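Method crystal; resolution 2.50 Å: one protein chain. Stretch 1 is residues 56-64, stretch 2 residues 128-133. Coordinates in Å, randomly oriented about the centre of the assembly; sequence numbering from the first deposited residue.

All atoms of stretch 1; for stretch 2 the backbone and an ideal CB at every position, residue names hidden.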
ATOM      1  N   ASP A  56      18.236 -14.805  -5.351  1.00 40.09           N
ATOM      2  CA  ASP A  56      17.025 -15.319  -4.717  1.00 40.33           C
ATOM      3  C   ASP A  56      17.351 -16.549  -3.882  1.00 40.46           C
ATOM      4  O   ASP A  56      17.983 -17.462  -4.403  1.00 42.35           O
ATOM      5  CB  ASP A  56      15.954 -15.667  -5.760  1.00 37.17           C
ATOM      6  CG  ASP A  56      15.153 -14.441  -6.224  1.00 57.19           C
ATOM      7  OD1 ASP A  56      14.177 -14.110  -5.513  1.00 65.38           O
ATOM      8  OD2 ASP A  56      15.451 -13.846  -7.313  1.00 43.25           O
ATOM      9  N   TYR A  57      16.592 -16.718  -2.803  1.00 38.12           N
ATOM     10  CA  TYR A  57      16.697 -17.858  -1.897  1.00 40.12           C
ATOM     11  C   TYR A  57      15.294 -18.199  -1.365  1.00 41.71           C
ATOM     12  O   TYR A  57      14.660 -17.361  -0.732  1.00 42.83           O
ATOM     13  CB  TYR A  57      17.568 -17.474  -0.700  1.00 32.74           C
ATOM     14  CG  TYR A  57      18.989 -17.153  -1.074  1.00 46.51           C
ATOM     15  CD1 TYR A  57      19.959 -18.153  -1.135  1.00 42.94           C
ATOM     16  CD2 TYR A  57      19.388 -15.845  -1.294  1.00 42.82           C
ATOM     17  CE1 TYR A  57      21.250 -17.858  -1.473  1.00 41.11           C
ATOM     18  CE2 TYR A  57      20.618 -15.570  -1.773  1.00 42.98           C
ATOM     19  CZ  TYR A  57      21.580 -16.561  -1.780  1.00 49.22           C
ATOM     20  OH  TYR A  57      22.866 -16.259  -2.177  1.00 41.63           O
ATOM     21  N   PHE A  58      14.829 -19.431  -1.567  1.00 43.83           N
ATOM     22  CA  PHE A  58      13.545 -19.845  -1.036  1.00 46.43           C
ATOM     23  C   PHE A  58      13.503 -21.337  -0.750  1.00 47.02           C
ATOM     24  O   PHE A  58      14.408 -22.074  -1.160  1.00 46.89           O
ATOM     25  CB  PHE A  58      12.418 -19.421  -1.968  1.00 46.97           C
ATOM     26  CG  PHE A  58      12.638 -19.830  -3.383  1.00 44.41           C
ATOM     27  CD1 PHE A  58      13.402 -19.062  -4.214  1.00 43.58           C
ATOM     28  CD2 PHE A  58      12.214 -21.063  -3.827  1.00 45.05           C
ATOM     29  CE1 PHE A  58      13.645 -19.459  -5.505  1.00 46.25           C
ATOM     30  CE2 PHE A  58      12.435 -21.462  -5.129  1.00 49.30           C
ATOM     31  CZ  PHE A  58      13.127 -20.646  -5.979  1.00 42.40           C
ATOM     32  N   PHE A  59      12.571 -21.748   0.114  1.00 44.90           N
ATOM     33  CA  PHE A  59      12.562 -23.136   0.603  1.00 41.71           C
ATOM     34  C   PHE A  59      12.027 -24.084  -0.464  1.00 43.03           C
ATOM     35  O   PHE A  59      10.836 -24.012  -0.850  1.00 46.51           O
ATOM     36  CB  PHE A  59      11.701 -23.297   1.865  1.00 41.91           C
ATOM     37  CG  PHE A  59      12.223 -22.586   3.064  1.00 38.17           C
ATOM     38  CD1 PHE A  59      12.682 -23.311   4.157  1.00 39.32           C
ATOM     39  CD2 PHE A  59      12.025 -21.219   3.214  1.00 36.31           C
ATOM     40  CE1 PHE A  59      13.016 -22.676   5.342  1.00 35.52           C
ATOM     41  CE2 PHE A  59      12.490 -20.550   4.352  1.00 27.08           C
ATOM     42  CZ  PHE A  59      12.910 -21.292   5.447  1.00 38.18           C
ATOM     43  N   ARG A  60      12.751 -25.179  -0.619  1.00 40.23           N
ATOM     44  CA  ARG A  60      12.309 -26.206  -1.514  1.00 38.81           C
ATOM     45  C   ARG A  60      11.008 -26.823  -1.011  1.00 38.52           C
ATOM     46  O   ARG A  60      10.203 -27.300  -1.788  1.00 42.94           O
ATOM     47  CB  ARG A  60      13.373 -27.264  -1.654  1.00 34.17           C
ATOM     48  CG  ARG A  60      12.848 -28.561  -2.226  1.00 30.22           C
ATOM     49  CD  ARG A  60      13.700 -29.685  -1.734  1.00 29.14           C
ATOM     50  NE  ARG A  60      13.046 -30.949  -1.967  1.00 53.09           N
ATOM     51  CZ  ARG A  60      11.995 -31.383  -1.285  1.00 52.33           C
ATOM     52  NH1 ARG A  60      11.579 -30.740  -0.196  1.00 42.77           N
ATOM     53  NH2 ARG A  60      11.460 -32.548  -1.611  1.00 57.09           N
ATOM     54  N   LYS A  61      10.787 -26.798   0.291  1.00 39.24           N
ATOM     55  CA  LYS A  61       9.603 -27.452   0.845  1.00 43.40           C
ATOM     56  C   LYS A  61       8.322 -26.848   0.299  1.00 40.31           C
ATOM     57  O   LYS A  61       7.380 -27.550   0.023  1.00 40.70           O
ATOM     58  CB  LYS A  61       9.636 -27.400   2.365  1.00 44.24           C
ATOM     59  CG  LYS A  61       8.293 -27.194   3.029  1.00 51.26           C
ATOM     60  CD  LYS A  61       8.536 -26.914   4.515  1.00 67.74           C
ATOM     61  CE  LYS A  61       9.834 -26.092   4.704  1.00 60.88           C
ATOM     62  NZ  LYS A  61      10.443 -26.268   6.051  1.00 43.19           N
ATOM     63  N   HIS A  62       8.393 -25.581  -0.072  1.00 42.84           N
ATOM     64  CA  HIS A  62       7.259 -24.894  -0.661  1.00 44.06           C
ATOM     65  C   HIS A  62       7.250 -24.826  -2.198  1.00 42.56           C
ATOM     66  O   HIS A  62       6.160 -24.812  -2.805  1.00 44.31           O
ATOM     67  CB  HIS A  62       7.056 -23.522   0.001  1.00 41.65           C
ATOM     68  CG  HIS A  62       6.470 -23.609   1.380  1.00 49.59           C
ATOM     69  ND1 HIS A  62       7.208 -23.339   2.520  1.00 32.61           N
ATOM     70  CD2 HIS A  62       5.258 -24.070   1.805  1.00 28.84           C
ATOM     71  CE1 HIS A  62       6.470 -23.619   3.584  1.00 48.48           C
ATOM     72  NE2 HIS A  62       5.296 -24.085   3.178  1.00 36.79           N
ATOM     73  N   VAL A  63       8.443 -24.957  -2.797  1.00 39.60           N
ATOM     74  CA  VAL A  63       8.661 -24.925  -4.261  1.00 41.51           C
ATOM     75  C   VAL A  63       9.580 -26.084  -4.700  1.00 43.78           C
ATOM     76  O   VAL A  63      10.799 -25.934  -4.796  1.00 45.74           O
ATOM     77  CB  VAL A  63       9.247 -23.565  -4.699  1.00 40.69           C
ATOM     78  CG1 VAL A  63       9.485 -23.516  -6.186  1.00 33.98           C
ATOM     79  CG2 VAL A  63       8.292 -22.457  -4.279  1.00 39.70           C
ATOM     80  N   PRO A  64       9.020 -27.293  -4.734  1.00 40.92           N
ATOM     81  CA  PRO A  64       9.859 -28.473  -4.848  1.00 38.05           C
ATOM     82  C   PRO A  64      10.585 -28.613  -6.176  1.00 39.17           C
ATOM     83  O   PRO A  64      11.471 -29.456  -6.305  1.00 43.31           O
ATOM     84  CB  PRO A  64       8.863 -29.635  -4.662  1.00 34.19           C
ATOM     85  CG  PRO A  64       7.492 -29.015  -4.702  1.00 39.76           C
ATOM     86  CD  PRO A  64       7.670 -27.614  -4.251  1.00 36.95           C
ATOM     87  N   UNK A 128       4.929 -17.668   7.981  1.00 45.47           N
ATOM     88  CA  UNK A 128       6.337 -18.010   7.843  1.00 44.41           C
ATOM     89  C   UNK A 128       7.066 -17.233   6.737  1.00 43.75           C
ATOM     90  O   UNK A 128       6.466 -16.811   5.761  1.00 41.94           O
ATOM     91  CB  UNK A 128       6.463 -19.511   7.573  1.00 44.41           C
ATOM     92  N   UNK A 129       8.318 -16.887   7.019  1.00 45.28           N
ATOM     93  CA  UNK A 129       9.199 -16.255   6.061  1.00 41.62           C
ATOM     94  C   UNK A 129       9.528 -17.356   5.089  1.00 42.31           C
ATOM     95  O   UNK A 129      10.042 -18.382   5.475  1.00 40.47           O
ATOM     96  CB  UNK A 129      10.444 -15.641   6.703  1.00 41.62           C
ATOM     97  N   UNK A 130       9.201 -17.158   3.824  1.00 42.62           N
ATOM     98  CA  UNK A 130       9.345 -18.222   2.847  1.00 40.66           C
ATOM     99  C   UNK A 130      10.399 -17.930   1.782  1.00 39.15           C
ATOM    100  O   UNK A 130      10.954 -18.851   1.205  1.00 43.74           O
ATOM    101  CB  UNK A 130       7.996 -18.480   2.173  1.00 40.66           C
ATOM    102  N   UNK A 131      10.626 -16.651   1.478  1.00 41.09           N
ATOM    103  CA  UNK A 131      11.594 -16.253   0.440  1.00 38.51           C
ATOM    104  C   UNK A 131      12.428 -15.022   0.795  1.00 38.35           C
ATOM    105  O   UNK A 131      11.951 -14.097   1.450  1.00 37.84           O
ATOM    106  CB  UNK A 131      10.851 -15.982  -0.870  1.00 38.51           C
ATOM    107  N   UNK A 132      13.662 -14.977   0.310  1.00 42.09           N
ATOM    108  CA  UNK A 132      14.479 -13.800   0.510  1.00 41.73           C
ATOM    109  C   UNK A 132      15.197 -13.417  -0.777  1.00 44.64           C
ATOM    110  O   UNK A 132      15.832 -14.252  -1.404  1.00 47.15           O
ATOM    111  CB  UNK A 132      15.488 -14.036   1.636  1.00 41.73           C
ATOM    112  N   UNK A 133      15.068 -12.150  -1.176  1.00 44.94           N
ATOM    113  CA  UNK A 133      15.677 -11.650  -2.396  1.00 42.70           C
ATOM    114  C   UNK A 133      16.572 -10.462  -2.092  1.00 41.54           C
ATOM    115  O   UNK A 133      16.314  -9.697  -1.170  1.00 45.45           O
ATOM    116  CB  UNK A 133      14.604 -11.263  -3.416  1.00 42.70           C
TER

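Position 128 precedes the strand. Its CA-to-CB bond points toward stretch 1, but no atom of that stretch lies within 5.5 Å of the ideal CB. The visible atoms therefore set little limit, and small or polar side chains would do as well as larger ones. The residue is Ser128. Its OG is hydrogen-bonded to a residue just outside the stretches.

Position 129 opens the strand. Its CB points sideways and again finds nothing of stretch 1 within 5.5 Å. Many side chains would fit. The residue is Leu129, whose side chain makes no close contact with stretch 1. Its backbone makes the contact: O lies 3.5 Å from CE2 of Phe59.

Position 130 has phi/psi of -114/-29, unusual for a strand. Its CB points sideways, with ND1 of His62 at 4.9 Å and CD2 of Phe59 at 5.0 Å. Beyond them CB of Phe58, CB of His62 and CG2 of Val63 offer a largely apolar site. That much room suits a long apolar or aromatic side chain; Leu, Met or Phe are all reasonable. The residue is Phe130, and it has the largest area covered by the other stretch. CE1 lies 3.6 Å from CB of His62 and 4.1 Å from CB of Phe58. CZ lies 3.8 Å from CG2 of Val63, which sits at the ring edge. The His62 and Phe130 rings meet obliquely, planes at 86°. The backbone O of Phe130 accepts a weak hydrogen bond from N of Phe59, 3.5 Å.

Position 131 pairs with Phe58 in a non-hydrogen-bonded antiparallel bridge. Its CB shares a sheet face with Asp56 and Phe58, 3.9 Å from CB of Phe58. The carboxylate of Asp56 lies further along this face, so a donor long enough to reach it would suit, such as Gln, Lys or Arg; a plain apolar chain could also pack on Phe58. The residue is Gln131. With chi1 and chi2 both t, the chain is extended, and NE2 donates to OD1 of Asp56 at 2.9 Å.

Position 132 pairs with Tyr57 in a hydrogen-bonded bridge. Its N donates to O of Tyr57 at 2.8 Å, and its O accepts from N of Tyr57 at 2.9 Å. The CB is on the same face as the Tyr57 ring, so an aromatic or branched apolar side chain would suit. The residue is Tyr132. Its CD2 meets CD2 of Tyr57 at 3.7 Å, and the Tyr57 atom lies at the edge of the Tyr132 ring.

Position 133 pairs with Asp56, without backbone hydrogen bonds. Its ideal CB is only 3.6 Å from OD1 of Asp56, so a short donor fits best: Ser or Thr. The residue is Thr133, chi1 m. OG1 donates to OD1 of Asp56 at 2.7 Å. That oxygen thus accepts from both Gln131 and Thr133, while OD2 is hydrogen-bonded elsewhere in the structure.

Stretch 2 (128-133) SLFQYT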
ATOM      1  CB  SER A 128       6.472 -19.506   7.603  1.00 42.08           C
ATOM      2  OG  SER A 128       5.468 -19.914   6.694  1.00 53.84           O
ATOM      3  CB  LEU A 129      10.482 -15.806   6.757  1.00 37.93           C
ATOM      4  CG  LEU A 129      11.580 -15.192   5.887  1.00 41.12           C
ATOM      5  CD1 LEU A 129      11.012 -14.290   4.824  1.00 34.02           C
ATOM      6  CD2 LEU A 129      12.583 -14.425   6.759  1.00 46.11           C
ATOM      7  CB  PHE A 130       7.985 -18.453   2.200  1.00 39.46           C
ATOM      8  CG  PHE A 130       8.058 -18.781   0.754  1.00 43.79           C
ATOM      9  CD1 PHE A 130       8.402 -20.065   0.331  1.00 50.97           C
ATOM     10  CD2 PHE A 130       7.757 -17.828  -0.185  1.00 35.50           C
ATOM     11  CE1 PHE A 130       8.526 -20.368  -1.020  1.00 46.82           C
ATOM     12  CE2 PHE A 130       7.819 -18.135  -1.546  1.00 52.62           C
ATOM     13  CZ  PHE A 130       8.220 -19.411  -1.961  1.00 47.73           C
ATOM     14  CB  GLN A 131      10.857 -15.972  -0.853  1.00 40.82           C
ATOM     15  CG  GLN A 131      11.731 -15.343  -1.927  1.00 39.40           C
ATOM     16  CD  GLN A 131      10.960 -15.164  -3.194  1.00 49.08           C
ATOM     17  OE1 GLN A 131       9.755 -15.429  -3.222  1.00 48.32           O
ATOM     18  NE2 GLN A 131      11.672 -14.910  -4.295  1.00 46.38           N
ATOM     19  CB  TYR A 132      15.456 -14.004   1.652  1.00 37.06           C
ATOM     20  CG  TYR A 132      16.643 -13.051   1.624  1.00 43.68           C
ATOM     21  CD1 TYR A 132      16.566 -11.772   2.165  1.00 42.84           C
ATOM     22  CD2 TYR A 132      17.862 -13.459   1.133  1.00 36.16           C
ATOM     23  CE1 TYR A 132      17.633 -10.880   2.062  1.00 30.26           C
ATOM     24  CE2 TYR A 132      18.962 -12.589   1.076  1.00 40.16           C
ATOM     25  CZ  TYR A 132      18.841 -11.301   1.520  1.00 48.63           C
ATOM     26  OH  TYR A 132      19.965 -10.465   1.502  1.00 41.76           O
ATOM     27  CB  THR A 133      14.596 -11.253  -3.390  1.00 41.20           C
ATOM     28  OG1 THR A 133      13.707 -12.360  -3.556  1.00 54.62           O
ATOM     29  CG2 THR A 133      15.187 -10.908  -4.756  1.00 52.08           C
TER
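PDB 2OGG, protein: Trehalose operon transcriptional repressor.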